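Local coordinates for transcriptional regulatory protein FixJ (Sinorhizobium meliloti, PDB 1DBW) that switches on transcription of the nitrogen-fixation regulators nifA and fixK once activated by FixL, represented here by its receiver domain alone, at residues Ala90-Ala93 / Met94-Gly97. The protein carries 2 engineered substitutions. Numbering follows the deposited sequence.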
loop_
_atom_site.group_PDB
_atom_site.type_symbol
_atom_site.label_atom_id
_atom_site.label_comp_id
_atom_site.label_asym_id
_atom_site.label_seq_id
_atom_site.Cartn_x
_atom_site.Cartn_y
_atom_site.Cartn_z
ATOM N N ALA A 90 7.712 -10.967 0.810
ATOM C CA ALA A 90 6.724 -11.157 -0.250
ATOM C C ALA A 90 5.772 -12.311 0.051
ATOM O O ALA A 90 4.567 -12.214 -0.166
ATOM C CB ALA A 90 7.420 -11.401 -1.605
ATOM N N VAL A 91 6.329 -13.427 0.522
ATOM C CA VAL A 91 5.510 -14.590 0.828
ATOM C C VAL A 91 4.521 -14.265 1.948
ATOM O O VAL A 91 3.333 -14.545 1.821
ATOM C CB VAL A 91 6.430 -15.811 1.204
ATOM C CG1 VAL A 91 5.621 -16.992 1.678
ATOM C CG2 VAL A 91 7.289 -16.183 -0.017
ATOM N N GLU A 92 5.009 -13.570 2.971
ATOM C CA GLU A 92 4.197 -13.203 4.125
ATOM C C GLU A 92 3.124 -12.178 3.779
ATOM O O GLU A 92 2.026 -12.243 4.310
ATOM C CB GLU A 92 5.076 -12.736 5.278
ATOM C CG GLU A 92 5.876 -13.887 5.914
ATOM C CD GLU A 92 4.999 -15.087 6.330
ATOM O OE1 GLU A 92 5.378 -16.248 6.036
ATOM O OE2 GLU A 92 3.923 -14.870 6.941
ATOM N N ALA A 93 3.424 -11.320 2.815
ATOM C CA ALA A 93 2.482 -10.301 2.370
ATOM C C ALA A 93 1.294 -10.966 1.696
ATOM O O ALA A 93 0.138 -10.623 1.996
ATOM C CB ALA A 93 3.166 -9.318 1.416
ATOM N N MET A 94 1.563 -11.969 0.850
ATOM C CA MET A 94 0.495 -12.676 0.163
ATOM C C MET A 94 -0.312 -13.506 1.140
ATOM O O MET A 94 -1.524 -13.597 1.001
ATOM C CB MET A 94 1.015 -13.550 -0.980
ATOM C CG MET A 94 1.718 -12.777 -2.055
ATOM S SD MET A 94 0.716 -11.323 -2.589
ATOM C CE MET A 94 -0.467 -12.127 -3.496
ATOM N N LYS A 95 0.375 -14.134 2.101
ATOM C CA LYS A 95 -0.284 -14.934 3.134
ATOM C C LYS A 95 -1.207 -14.060 3.995
ATOM O O LYS A 95 -2.290 -14.484 4.390
ATOM C CB LYS A 95 0.749 -15.622 4.034
ATOM C CG LYS A 95 0.104 -16.465 5.131
ATOM C CD LYS A 95 1.035 -17.561 5.637
ATOM C CE LYS A 95 0.260 -18.569 6.492
ATOM N NZ LYS A 95 1.031 -19.843 6.710
ATOM N N ALA A 96 -0.793 -12.815 4.205
ATOM C CA ALA A 96 -1.539 -11.831 5.003
ATOM C C ALA A 96 -2.739 -11.222 4.266
ATOM O O ALA A 96 -3.496 -10.432 4.853
ATOM C CB ALA A 96 -0.598 -10.723 5.474
ATOM N N GLY A 97 -2.897 -11.548 2.989
ATOM C CA GLY A 97 -4.053 -11.049 2.252
ATOM C C GLY A 97 -3.839 -9.934 1.251
ATOM O O GLY A 97 -4.797 -9.444 0.637
#
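Lys-95 runs alongside Glu-92, one turn earlier on the same helix, both side chains pointing the same way. At the base of the side chain, Lys-95 CB lies against two carbonyl oxygens of the preceding turn, 3.6 Å from Val-91 O and equally near Glu-92 O. With CG swung opposite the backbone N (chi1 180°), the chain leaves the helix almost fully stretched; Lys-95 CD passes 4.2 Å from Glu-92 OE2, a loose touch. Lys-95 NZ carries on past the carboxylate and stays 5.7 Å from Glu-92 OE1; the opposite charges may attract weakly across this gap, but their charged atoms do not touch. Beneath this pair the backbone ladder is regular: Lys-95 N donates to Val-91 O at 3.0 Å, and Met-94 N to Ala-90 O. At the last rung Ala-96 N bonds Glu-92 O and, weakly, Ala-93 O, before Gly-97 turns to positive phi (105°) and closes the helix in a Schellman motif. Helix 87-95 is the crossover of the beta-alpha-beta unit linking parallel strands 78-82 and 100-103 of the CheY-like receiver fold: Ala-90 and Met-94 pack on Phe-101 of strand 100-103, while Glu-92 and Ala-96 meet Val-63 of helix 62-71.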